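Local coordinates for protein phytochromobilin synthase (Solanum lycopersicum, PDB 6KME) that binds biliverdin IX alpha and probably reduces it to phytochromobilin, the phytochrome chromophore, with electrons from ferredoxin, at residues H79-L84 and G207-S212; P111-N116 and L128-L133; K145-L150 and F175-I180. The protein carries 1 engineered substitution. All blocks are in the same frame, centred on the assembly; numbering follows the deposited sequence.

Contacts 2 and 3 lie close together, about 10 Å between centres, and both touch biliverdin. Contact 2 is core throughout, a pairing of inner sheet strands with apolar side chains on one face and a more polar face, with Cys114, Asp129 and Asn131 beside Ile112, on the other. Contacts 1 and 3, at helix ends, are also largely buried but centred farther from the chain centre, about 16 and 14 Å, with an exposed residue only at the rim of contact 1. Contact 1 uses a lysine amino group on backbone carbonyls, contact 3 apolar and aromatic packing. Contacts 1 and 2 reach the same sheet, and Leu208 packs on Leu130 and Pro111 of contact 2 and Tyr146 of contact 3.

Contact 1 (H79-L84 and G207-S212); sequences HKIRLL and GLMDRS
Met209 O is held by two donors from opposite faces of its carbonyl plane: Lys80 NZ at 2.9 Å, and the backbone Ser212 N, 3.1 Å from Met209 O. Lys80 comes from the loop between strands 69-77 and 81-91 of the large antiparallel sheet, and Met209 from the C-terminal end of helix 188-211, so the contact joins the sheet to a flanking helix in the alpha/beta/alpha sandwich of the ferredoxin-dependent bilin reductases. The amino group has a second acceptor in Ser212 O, 2.8 Å from Lys80 NZ, which it meets in the carbonyl plane on a lone pair. Its bond to Met209 O is tilted about 20° from that plane. Two carbonyls close to a helix C-terminus carry partial negative charge and would probably favour the lysine's positive charge. With CG set beside the backbone N (chi1 -58°) and every later torsion extended, Lys80 spans the gap as a straight rod, and its shaft runs along Met209, where Lys80 CD is 4.0 Å from Met209 CG. Phe108 also touches this lysine.

The polar grip has an apolar layer next to it. Ile81 and Met209 cross at about a right angle, the isoleucine reaching over with its CD1 branch, while Trp205 of the same helix lies against it too. Just beyond, Arg82 and Leu83 both face Phe103 in a classic beta bulge, where the chain turns a corner. Asp210 points away from the strand and hydrogen-bonds His47 of helix 34-47; its carboxylate OD1 stays 6.3 Å from Lys80 NZ, too far for a salt bridge. Met209 extends as far as its sulfur and bends only at the last torsion, and SD is the atom that meets Ile81 CD1, 3.7 Å away.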
loop_
_atom_site.group_PDB
_atom_site.type_symbol
_atom_site.label_atom_id
_atom_site.label_comp_id
_atom_site.label_asym_id
_atom_site.label_seq_id
_atom_site.Cartn_x
_atom_site.Cartn_y
_atom_site.Cartn_z
ATOM N N HIS A 79 12.753 14.193 4.994
ATOM C CA HIS A 79 12.870 15.282 4.026
ATOM C C HIS A 79 12.100 14.989 2.740
ATOM O O HIS A 79 11.468 15.888 2.173
ATOM C CB HIS A 79 14.327 15.578 3.686
ATOM C CG HIS A 79 14.476 16.710 2.721
ATOM N ND1 HIS A 79 14.324 18.031 3.093
ATOM C CD2 HIS A 79 14.719 16.722 1.388
ATOM C CE1 HIS A 79 14.486 18.807 2.036
ATOM N NE2 HIS A 79 14.736 18.039 0.991
ATOM N N LYS A 80 12.168 13.754 2.248
ATOM C CA LYS A 80 11.462 13.387 1.020
ATOM C C LYS A 80 10.165 12.627 1.266
ATOM O O LYS A 80 9.431 12.369 0.305
ATOM C CB LYS A 80 12.374 12.546 0.111
ATOM C CG LYS A 80 13.688 13.265 -0.260
ATOM C CD LYS A 80 14.598 12.372 -1.097
ATOM C CE LYS A 80 15.957 13.052 -1.375
ATOM N NZ LYS A 80 16.806 12.108 -2.166
ATOM N N ILE A 81 9.859 12.271 2.514
ATOM C CA ILE A 81 8.728 11.407 2.846
ATOM C C ILE A 81 7.675 12.261 3.537
ATOM O O ILE A 81 7.899 12.768 4.645
ATOM C CB ILE A 81 9.159 10.233 3.729
ATOM C CG1 ILE A 81 10.272 9.448 3.028
ATOM C CG2 ILE A 81 7.965 9.313 4.055
ATOM C CD1 ILE A 81 10.931 8.425 3.907
ATOM N N ARG A 82 6.527 12.437 2.877
ATOM C CA ARG A 82 5.405 13.122 3.514
ATOM C C ARG A 82 4.911 12.360 4.742
ATOM O O ARG A 82 4.607 12.963 5.781
ATOM C CB ARG A 82 4.269 13.311 2.499
ATOM C CG ARG A 82 3.102 14.155 2.997
ATOM C CD ARG A 82 2.010 14.291 1.960
ATOM N NE ARG A 82 1.348 13.007 1.667
ATOM C CZ ARG A 82 0.425 12.436 2.432
ATOM N NH1 ARG A 82 0.040 13.024 3.558
ATOM N NH2 ARG A 82 -0.121 11.273 2.069
ATOM N N LEU A 83 4.822 11.037 4.649
ATOM C CA LEU A 83 4.249 10.247 5.738
ATOM C C LEU A 83 4.733 8.813 5.630
ATOM O O LEU A 83 4.533 8.164 4.599
ATOM C CB LEU A 83 2.715 10.290 5.715
ATOM C CG LEU A 83 2.071 9.412 6.792
ATOM C CD1 LEU A 83 2.560 9.801 8.212
ATOM C CD2 LEU A 83 0.548 9.471 6.699
ATOM N N LEU A 84 5.368 8.326 6.684
ATOM C CA LEU A 84 5.661 6.912 6.851
ATOM C C LEU A 84 4.835 6.448 8.039
ATOM O O LEU A 84 5.004 6.970 9.144
ATOM C CB LEU A 84 7.149 6.680 7.108
ATOM C CG LEU A 84 7.652 5.247 7.281
ATOM C CD1 LEU A 84 7.523 4.515 5.975
ATOM C CD2 LEU A 84 9.125 5.254 7.737
ATOM N N GLY A 207 16.715 2.643 -1.866
ATOM C CA GLY A 207 17.680 2.975 -2.902
ATOM C C GLY A 207 17.110 3.901 -3.956
ATOM O O GLY A 207 17.823 4.757 -4.480
ATOM N N LEU A 208 15.818 3.747 -4.278
ATOM C CA LEU A 208 15.146 4.724 -5.130
ATOM C C LEU A 208 15.077 6.087 -4.454
ATOM O O LEU A 208 15.306 7.121 -5.099
ATOM C CB LEU A 208 13.734 4.240 -5.476
ATOM C CG LEU A 208 13.646 2.943 -6.297
ATOM C CD1 LEU A 208 12.182 2.673 -6.629
ATOM C CD2 LEU A 208 14.497 3.039 -7.558
ATOM N N MET A 209 14.747 6.108 -3.156
ATOM C CA MET A 209 14.719 7.373 -2.424
ATOM C C MET A 209 16.066 8.101 -2.495
ATOM O O MET A 209 16.101 9.319 -2.713
ATOM C CB MET A 209 14.299 7.139 -0.971
ATOM C CG MET A 209 14.217 8.452 -0.163
ATOM S SD MET A 209 13.754 8.226 1.570
ATOM C CE MET A 209 15.327 7.793 2.291
ATOM N N ASP A 210 17.185 7.376 -2.334
ATOM C CA ASP A 210 18.511 8.001 -2.439
ATOM C C ASP A 210 18.655 8.817 -3.713
ATOM O O ASP A 210 19.265 9.893 -3.708
ATOM C CB ASP A 210 19.625 6.953 -2.458
ATOM C CG ASP A 210 19.755 6.181 -1.164
ATOM O OD1 ASP A 210 19.185 6.605 -0.128
ATOM O OD2 ASP A 210 20.468 5.147 -1.204
ATOM N N ARG A 211 18.146 8.290 -4.825
ATOM C CA ARG A 211 18.344 8.869 -6.148
ATOM C C ARG A 211 17.246 9.855 -6.541
ATOM O O ARG A 211 17.303 10.425 -7.634
ATOM C CB ARG A 211 18.431 7.741 -7.192
ATOM C CG ARG A 211 19.824 7.545 -7.783
ATOM C CD ARG A 211 20.804 6.940 -6.784
ATOM N NE ARG A 211 22.140 6.751 -7.364
ATOM C CZ ARG A 211 22.568 5.603 -7.891
ATOM N NH1 ARG A 211 21.769 4.543 -7.916
ATOM N NH2 ARG A 211 23.793 5.506 -8.397
ATOM N N SER A 212 16.253 10.070 -5.680
ATOM C CA SER A 212 15.138 10.946 -6.004
ATOM C C SER A 212 15.558 12.401 -5.854
ATOM O O SER A 212 15.913 12.845 -4.756
ATOM C CB SER A 212 13.943 10.619 -5.109
ATOM O OG SER A 212 12.794 11.334 -5.511
#

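Contact 2 (P111-N116 and L128-L133); sequences PIFCAN and LDLNPL. With BLA (biliverdine IX alpha), chain B.
Leu128 and Leu130 each send their CD1 methyl against the ring of Phe113, and the three side chains interlock on one face of the beta hairpin formed by strands 112-119 and 123-131, inside the large antiparallel sheet. Leu128 CD1 sits 3.8 Å from Phe113 CZ at the far end of the ring and also fills the hollow beside Ala115, whose small CB leaves room for it. Leu130 CD1 lies as far from Phe113 CD1, near the ring's base, coming in obliquely. Chi1 of -175° sets the phenylalanine CG opposite its own backbone N and leans the ring over the neighbouring strand. At the end of the row Pro111 CB rests on Leu130 CB, 4.0 Å away. Helix 188-211 closes over this face, Tyr202 meeting the Phe113 ring edge-to-face and Phe198 touching Ala115.

Ile112 with Asn131 and Cys114 with Asp129 are hydrogen-bonded pairs; Phe113 with Leu130 and Ala115 with Leu128 are non-hydrogen-bonded ones. The first two pairs turn their side chains to the opposite, more polar face. There the bump of Cys114 CB fits against the Asn131 amide, 3.3 Å from Asn131 OD1, an oxygen that is also hydrogen-bonded to Tyr231. On its other branch Asn131 ND2 donates to Asp129 OD2 at 2.8 Å, which helps fix the rotation of both groups. Asp129 OD2 lies close to the amide plane of Asn131, while the amide meets the carboxylate on its anti side and about 27° out of its plane. Asp129 OD1 is hydrogen-bonded to Ser176 OG, so both carboxylate oxygens are engaged. The sulfur of Cys114 touches the pigment, SG 3.6 Å from biliverdin CMB. Next along, Asn116 has its OD1 held by Arg235, and its ND2 donates to the lactam oxygen OC of biliverdin at 2.7 Å.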
loop_
_atom_site.group_PDB
_atom_site.type_symbol
_atom_site.label_atom_id
_atom_site.label_comp_id
_atom_site.label_asym_id
_atom_site.label_seq_id
_atom_site.Cartn_x
_atom_site.Cartn_y
_atom_site.Cartn_z
ATOM N N PRO A 111 7.766 5.940 -6.249
ATOM C CA PRO A 111 6.681 5.001 -5.968
ATOM C C PRO A 111 6.303 5.040 -4.493
ATOM O O PRO A 111 7.094 5.414 -3.624
ATOM C CB PRO A 111 7.271 3.638 -6.359
ATOM C CG PRO A 111 8.338 3.953 -7.361
ATOM C CD PRO A 111 8.912 5.289 -6.917
ATOM N N ILE A 112 5.059 4.658 -4.224
ATOM C CA ILE A 112 4.562 4.497 -2.863
ATOM C C ILE A 112 4.889 3.085 -2.386
ATOM O O ILE A 112 4.481 2.103 -3.012
ATOM C CB ILE A 112 3.055 4.771 -2.803
ATOM C CG1 ILE A 112 2.814 6.268 -3.015
ATOM C CG2 ILE A 112 2.485 4.268 -1.493
ATOM C CD1 ILE A 112 1.367 6.635 -3.333
ATOM N N PHE A 113 5.648 2.975 -1.294
ATOM C CA PHE A 113 5.919 1.663 -0.727
ATOM C C PHE A 113 4.672 1.174 -0.010
ATOM O O PHE A 113 4.047 1.920 0.744
ATOM C CB PHE A 113 7.111 1.680 0.239
ATOM C CG PHE A 113 7.471 0.299 0.748
ATOM C CD1 PHE A 113 8.300 -0.536 -0.002
ATOM C CD2 PHE A 113 6.929 -0.188 1.939
ATOM C CE1 PHE A 113 8.603 -1.840 0.442
ATOM C CE2 PHE A 113 7.219 -1.477 2.386
ATOM C CZ PHE A 113 8.066 -2.305 1.637
ATOM N N CYS A 114 4.317 -0.091 -0.240
ATOM C CA CYS A 114 3.034 -0.635 0.197
ATOM C C CYS A 114 3.227 -2.066 0.692
ATOM O O CYS A 114 3.661 -2.934 -0.073
ATOM C CB CYS A 114 2.030 -0.577 -0.960
ATOM S SG CYS A 114 0.461 -1.442 -0.692
ATOM N N ALA A 115 2.918 -2.315 1.967
ATOM C CA ALA A 115 2.918 -3.670 2.528
ATOM C C ALA A 115 1.629 -3.852 3.314
ATOM O O ALA A 115 1.408 -3.170 4.323
ATOM C CB ALA A 115 4.134 -3.919 3.419
ATOM N N ASN A 116 0.774 -4.761 2.842
ATOM C CA ASN A 116 -0.529 -5.038 3.451
ATOM C C ASN A 116 -0.629 -6.546 3.664
ATOM O O ASN A 116 -0.908 -7.306 2.726
ATOM C CB ASN A 116 -1.670 -4.518 2.583
ATOM C CG ASN A 116 -1.863 -3.027 2.719
ATOM O OD1 ASN A 116 -1.146 -2.241 2.103
ATOM N ND2 ASN A 116 -2.819 -2.627 3.541
ATOM N N LEU A 128 2.470 -6.794 -1.446
ATOM C CA LEU A 128 3.740 -6.118 -1.205
ATOM C C LEU A 128 4.191 -5.497 -2.521
ATOM O O LEU A 128 4.341 -6.216 -3.517
ATOM C CB LEU A 128 4.791 -7.110 -0.680
ATOM C CG LEU A 128 6.233 -6.596 -0.508
ATOM C CD1 LEU A 128 6.274 -5.464 0.528
ATOM C CD2 LEU A 128 7.145 -7.747 -0.107
ATOM N N ASP A 129 4.406 -4.175 -2.540
ATOM C CA ASP A 129 4.684 -3.536 -3.821
ATOM C C ASP A 129 5.333 -2.173 -3.635
ATOM O O ASP A 129 5.269 -1.557 -2.564
ATOM C CB ASP A 129 3.404 -3.375 -4.644
ATOM C CG ASP A 129 3.671 -3.058 -6.112
ATOM O OD1 ASP A 129 4.764 -3.396 -6.638
ATOM O OD2 ASP A 129 2.771 -2.468 -6.749
ATOM N N LEU A 130 5.976 -1.726 -4.709
ATOM C CA LEU A 130 6.342 -0.319 -4.903
ATOM C C LEU A 130 5.302 0.235 -5.881
ATOM O O LEU A 130 5.479 0.164 -7.099
ATOM C CB LEU A 130 7.777 -0.207 -5.422
ATOM C CG LEU A 130 8.931 -0.319 -4.405
ATOM C CD1 LEU A 130 8.901 -1.621 -3.584
ATOM C CD2 LEU A 130 10.334 -0.121 -5.065
ATOM N N ASN A 131 4.168 0.732 -5.347
ATOM C CA ASN A 131 3.047 1.148 -6.208
ATOM C C ASN A 131 3.480 2.343 -7.062
ATOM O O ASN A 131 3.961 3.348 -6.517
ATOM C CB ASN A 131 1.788 1.551 -5.404
ATOM C CG ASN A 131 1.144 0.400 -4.564
ATOM O OD1 ASN A 131 0.515 0.685 -3.544
ATOM N ND2 ASN A 131 1.256 -0.859 -5.005
ATOM N N PRO A 132 3.297 2.303 -8.386
ATOM C CA PRO A 132 3.708 3.454 -9.206
ATOM C C PRO A 132 2.864 4.687 -8.921
ATOM O O PRO A 132 1.641 4.616 -8.804
ATOM C CB PRO A 132 3.505 2.964 -10.648
ATOM C CG PRO A 132 2.504 1.835 -10.535
ATOM C CD PRO A 132 2.835 1.175 -9.212
ATOM N N LEU A 133 3.532 5.839 -8.828
ATOM C CA LEU A 133 2.786 7.083 -8.661
ATOM C C LEU A 133 1.989 7.413 -9.914
ATOM O O LEU A 133 0.838 7.860 -9.830
ATOM C CB LEU A 133 3.739 8.233 -8.318
ATOM C CG LEU A 133 3.052 9.583 -8.104
ATOM C CD1 LEU A 133 2.144 9.554 -6.856
ATOM C CD2 LEU A 133 4.102 10.729 -8.038
HETATM C CHA BLA B . -8.057 -9.241 0.654
HETATM N NA BLA B . -6.495 -7.265 0.041
HETATM C C1A BLA B . -7.300 -8.357 -0.323
HETATM C C2A BLA B . -7.276 -8.450 -1.783
HETATM C C3A BLA B . -6.426 -7.364 -2.272
HETATM C C4A BLA B . -5.956 -6.643 -1.123
HETATM C CMA BLA B . -6.042 -7.009 -3.711
HETATM C CAA BLA B . -8.079 -9.528 -2.566
HETATM C CBA BLA B . -9.514 -9.087 -2.679
HETATM C CGA BLA B . -9.730 -8.223 -3.975
HETATM O O1A BLA B . -9.331 -8.795 -4.947
HETATM O O2A BLA B . -10.253 -7.170 -3.760
HETATM C CHB BLA B . -5.012 -5.435 -1.068
HETATM N NB BLA B . -5.733 -4.020 -2.907
HETATM C C1B BLA B . -4.972 -4.213 -1.731
HETATM C C2B BLA B . -3.924 -3.023 -1.818
HETATM C C3B BLA B . -4.301 -2.130 -2.815
HETATM C C4B BLA B . -5.520 -2.742 -3.508
HETATM C CMB BLA B . -2.876 -2.858 -0.732
HETATM O OB BLA B . -6.262 -2.312 -4.375
HETATM C CAB BLA B . -3.849 -0.830 -3.433
HETATM C CBB BLA B . -4.294 0.043 -4.366
HETATM N NC BLA B . -6.151 -6.187 4.546
HETATM C C1C BLA B . -5.281 -5.119 4.865
HETATM C C2C BLA B . -5.590 -4.759 6.325
HETATM C C3C BLA B . -6.595 -5.622 6.761
HETATM C C4C BLA B . -6.989 -6.577 5.608
HETATM C CMC BLA B . -4.808 -3.613 6.979
HETATM O OC BLA B . -4.522 -4.729 3.992
HETATM C CAC BLA B . -7.209 -5.630 8.116
HETATM C CBC BLA B . -7.479 -4.661 9.018
HETATM C CHD BLA B . -7.884 -7.596 5.419
HETATM N ND BLA B . -7.693 -8.144 2.894
HETATM C C1D BLA B . -8.190 -8.317 4.118
HETATM C C2D BLA B . -9.220 -9.431 4.175
HETATM C C3D BLA B . -9.319 -9.943 2.895
HETATM C C4D BLA B . -8.334 -9.129 2.006
HETATM C CMD BLA B . -9.908 -9.775 5.483
HETATM C CAD BLA B . -10.169 -11.068 2.290
HETATM C CBD BLA B . -11.642 -10.726 2.176
HETATM C CGD BLA B . -11.996 -9.620 1.087
HETATM O O1D BLA B . -12.706 -8.748 1.556
HETATM O O2D BLA B . -11.507 -9.834 -0.014
#

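Contact 3 (K145-L150 and F175-I180); sequences KYYKDL and FSPIVI. With BLA (biliverdine IX alpha), chain B.
Residues Ser176 to Val179 form a type I beta turn that faces the end of helix 141-147, with CA atoms of Tyr147 and Pro177 7.6 Å apart and no hydrogen bond between the two segments. Val179 N closes the turn on Ser176 O, while Ile178 N donates to Ser176 OG at 3.0 Å, making an ST turn as well. On the facing side Leu150 N bonds back to Tyr147 O.

Tyr147 reaches into the turn. Its chi1 of -59° puts CG beside the backbone N and brings the ring against Ser176 and Pro177: Pro177 CD stands over one face in a CH-pi contact, 4.2 Å from the centroid and 15° off the ring normal. Ser176 CB approaches obliquely, 3.4 Å from Tyr147 CE1. The turn leads into edge strand 180-185 of the large antiparallel sheet, which pairs with strand 123-131, and both polar tips here reach back to that inner strand: the tyrosine OH is hydrogen-bonded to Leu130 O, and Ser176 OG to Asp129 OD1. Replacing Tyr147 by an alanine would probably leave Pro177 CD without its aromatic face and Leu130 O without its hydroxyl partner.

Beside the ring, Leu150 and Ile178 cross obliquely, Leu150 CD1 lying 4.1 Å from Ile178 CD1. Ile178 holds CG1 between its backbone N and carbonyl carbon (chi1 66°), the crowded position, which leaves CG2 to press on Leu150 O at 3.3 Å. At the start of the loop Phe175 leaves the backbone away from the helix, and its ring lies in the biliverdin pocket, Phe175 CE1 3.8 Å from CAB of the biliverdin vinyl group.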
loop_
_atom_site.group_PDB
_atom_site.type_symbol
_atom_site.label_atom_id
_atom_site.label_comp_id
_atom_site.label_asym_id
_atom_site.label_seq_id
_atom_site.Cartn_x
_atom_site.Cartn_y
_atom_site.Cartn_z
ATOM N N LYS A 145 11.905 4.478 -15.765
ATOM C CA LYS A 145 12.637 5.262 -14.776
ATOM C C LYS A 145 12.816 4.493 -13.466
ATOM O O LYS A 145 13.855 4.604 -12.806
ATOM C CB LYS A 145 11.897 6.584 -14.543
ATOM C CG LYS A 145 12.478 7.500 -13.490
ATOM C CD LYS A 145 11.595 8.732 -13.295
ATOM C CE LYS A 145 12.264 9.755 -12.378
ATOM N NZ LYS A 145 11.466 11.008 -12.206
ATOM N N TYR A 146 11.822 3.702 -13.071
ATOM C CA TYR A 146 11.819 3.152 -11.723
ATOM C C TYR A 146 11.884 1.634 -11.637
ATOM O O TYR A 146 12.324 1.119 -10.602
ATOM C CB TYR A 146 10.583 3.638 -10.948
ATOM C CG TYR A 146 10.794 5.011 -10.344
ATOM C CD1 TYR A 146 11.772 5.217 -9.378
ATOM C CD2 TYR A 146 10.032 6.101 -10.743
ATOM C CE1 TYR A 146 11.982 6.475 -8.818
ATOM C CE2 TYR A 146 10.229 7.362 -10.184
ATOM C CZ TYR A 146 11.209 7.541 -9.223
ATOM O OH TYR A 146 11.423 8.791 -8.671
ATOM N N TYR A 147 11.464 0.900 -12.665
ATOM C CA TYR A 147 11.353 -0.550 -12.542
ATOM C C TYR A 147 12.299 -1.321 -13.448
ATOM O O TYR A 147 12.421 -2.537 -13.276
ATOM C CB TYR A 147 9.903 -1.005 -12.799
ATOM C CG TYR A 147 8.951 -0.356 -11.825
ATOM C CD1 TYR A 147 8.777 -0.868 -10.540
ATOM C CD2 TYR A 147 8.273 0.807 -12.162
ATOM C CE1 TYR A 147 7.924 -0.242 -9.624
ATOM C CE2 TYR A 147 7.420 1.435 -11.259
ATOM C CZ TYR A 147 7.250 0.908 -9.998
ATOM O OH TYR A 147 6.402 1.545 -9.119
ATOM N N LYS A 148 13.002 -0.654 -14.369
ATOM C CA LYS A 148 13.866 -1.377 -15.298
ATOM C C LYS A 148 14.854 -2.266 -14.555
ATOM O O LYS A 148 15.074 -3.421 -14.938
ATOM C CB LYS A 148 14.611 -0.393 -16.201
ATOM N N ASP A 149 15.429 -1.756 -13.471
ATOM C CA ASP A 149 16.477 -2.444 -12.731
ATOM C C ASP A 149 15.944 -3.308 -11.592
ATOM O O ASP A 149 16.742 -3.925 -10.876
ATOM C CB ASP A 149 17.477 -1.416 -12.195
ATOM C CG ASP A 149 18.282 -0.751 -13.313
ATOM O OD1 ASP A 149 18.524 -1.414 -14.349
ATOM O OD2 ASP A 149 18.667 0.429 -13.163
ATOM N N LEU A 150 14.623 -3.378 -11.420
ATOM C CA LEU A 150 13.993 -4.175 -10.375
ATOM C C LEU A 150 13.262 -5.408 -10.897
ATOM O O LEU A 150 12.682 -6.149 -10.093
ATOM C CB LEU A 150 13.016 -3.310 -9.587
ATOM C CG LEU A 150 13.624 -2.128 -8.848
ATOM C CD1 LEU A 150 12.539 -1.410 -8.062
ATOM C CD2 LEU A 150 14.753 -2.602 -7.946
ATOM N N PHE A 175 -0.846 -1.242 -9.326
ATOM C CA PHE A 175 0.237 -2.169 -9.015
ATOM C C PHE A 175 1.365 -2.042 -10.034
ATOM O O PHE A 175 1.139 -1.709 -11.199
ATOM C CB PHE A 175 -0.269 -3.616 -8.984
ATOM C CG PHE A 175 -1.128 -3.944 -7.788
ATOM C CD1 PHE A 175 -1.252 -3.049 -6.725
ATOM C CD2 PHE A 175 -1.807 -5.154 -7.721
ATOM C CE1 PHE A 175 -2.036 -3.352 -5.628
ATOM C CE2 PHE A 175 -2.603 -5.468 -6.608
ATOM C CZ PHE A 175 -2.713 -4.571 -5.572
ATOM N N SER A 176 2.583 -2.317 -9.582
ATOM C CA SER A 176 3.777 -2.289 -10.420
ATOM C C SER A 176 4.032 -3.668 -11.011
ATOM O O SER A 176 3.413 -4.649 -10.604
ATOM C CB SER A 176 4.966 -1.830 -9.583
ATOM O OG SER A 176 5.651 -2.947 -9.051
ATOM N N PRO A 177 4.949 -3.783 -11.981
ATOM C CA PRO A 177 5.278 -5.111 -12.530
ATOM C C PRO A 177 5.996 -6.031 -11.558
ATOM O O PRO A 177 6.158 -7.211 -11.878
ATOM C CB PRO A 177 6.183 -4.794 -13.736
ATOM C CG PRO A 177 6.007 -3.325 -14.002
ATOM C CD PRO A 177 5.687 -2.714 -12.679
ATOM N N ILE A 178 6.442 -5.553 -10.397
ATOM C CA ILE A 178 7.082 -6.425 -9.424
ATOM C C ILE A 178 6.169 -6.720 -8.238
ATOM O O ILE A 178 6.642 -7.227 -7.215
ATOM C CB ILE A 178 8.433 -5.861 -8.947
ATOM C CG1 ILE A 178 8.245 -4.556 -8.156
ATOM C CG2 ILE A 178 9.382 -5.686 -10.129
ATOM C CD1 ILE A 178 9.524 -4.092 -7.424
ATOM N N VAL A 179 4.871 -6.418 -8.349
ATOM C CA VAL A 179 3.963 -6.615 -7.221
ATOM C C VAL A 179 3.989 -8.071 -6.772
ATOM O O VAL A 179 4.051 -9.004 -7.586
ATOM C CB VAL A 179 2.528 -6.184 -7.570
ATOM C CG1 VAL A 179 1.950 -7.039 -8.738
ATOM C CG2 VAL A 179 1.634 -6.291 -6.347
ATOM N N ILE A 180 3.998 -8.262 -5.464
ATOM C CA ILE A 180 3.753 -9.562 -4.861
ATOM C C ILE A 180 2.313 -9.547 -4.364
ATOM O O ILE A 180 1.992 -8.878 -3.375
ATOM C CB ILE A 180 4.739 -9.860 -3.725
ATOM C CG1 ILE A 180 6.158 -9.973 -4.280
ATOM C CG2 ILE A 180 4.321 -11.139 -2.976
ATOM C CD1 ILE A 180 7.218 -9.997 -3.201
HETATM C CHA BLA B . -8.057 -9.241 0.654
HETATM N NA BLA B . -6.495 -7.265 0.041
HETATM C C1A BLA B . -7.300 -8.357 -0.323
HETATM C C2A BLA B . -7.276 -8.450 -1.783
HETATM C C3A BLA B . -6.426 -7.364 -2.272
HETATM C C4A BLA B . -5.956 -6.643 -1.123
HETATM C CMA BLA B . -6.042 -7.009 -3.711
HETATM C CAA BLA B . -8.079 -9.528 -2.566
HETATM C CBA BLA B . -9.514 -9.087 -2.679
HETATM C CGA BLA B . -9.730 -8.223 -3.975
HETATM O O1A BLA B . -9.331 -8.795 -4.947
HETATM O O2A BLA B . -10.253 -7.170 -3.760
HETATM C CHB BLA B . -5.012 -5.435 -1.068
HETATM N NB BLA B . -5.733 -4.020 -2.907
HETATM C C1B BLA B . -4.972 -4.213 -1.731
HETATM C C2B BLA B . -3.924 -3.023 -1.818
HETATM C C3B BLA B . -4.301 -2.130 -2.815
HETATM C C4B BLA B . -5.520 -2.742 -3.508
HETATM C CMB BLA B . -2.876 -2.858 -0.732
HETATM O OB BLA B . -6.262 -2.312 -4.375
HETATM C CAB BLA B . -3.849 -0.830 -3.433
HETATM C CBB BLA B . -4.294 0.043 -4.366
HETATM N NC BLA B . -6.151 -6.187 4.546
HETATM C C1C BLA B . -5.281 -5.119 4.865
HETATM C C2C BLA B . -5.590 -4.759 6.325
HETATM C C3C BLA B . -6.595 -5.622 6.761
HETATM C C4C BLA B . -6.989 -6.577 5.608
HETATM C CMC BLA B . -4.808 -3.613 6.979
HETATM O OC BLA B . -4.522 -4.729 3.992
HETATM C CAC BLA B . -7.209 -5.630 8.116
HETATM C CBC BLA B . -7.479 -4.661 9.018
HETATM C CHD BLA B . -7.884 -7.596 5.419
HETATM N ND BLA B . -7.693 -8.144 2.894
HETATM C C1D BLA B . -8.190 -8.317 4.118
HETATM C C2D BLA B . -9.220 -9.431 4.175
HETATM C C3D BLA B . -9.319 -9.943 2.895
HETATM C C4D BLA B . -8.334 -9.129 2.006
HETATM C CMD BLA B . -9.908 -9.775 5.483
HETATM C CAD BLA B . -10.169 -11.068 2.290
HETATM C CBD BLA B . -11.642 -10.726 2.176
HETATM C CGD BLA B . -11.996 -9.620 1.087
HETATM O O1D BLA B . -12.706 -8.748 1.556
HETATM O O2D BLA B . -11.507 -9.834 -0.014
#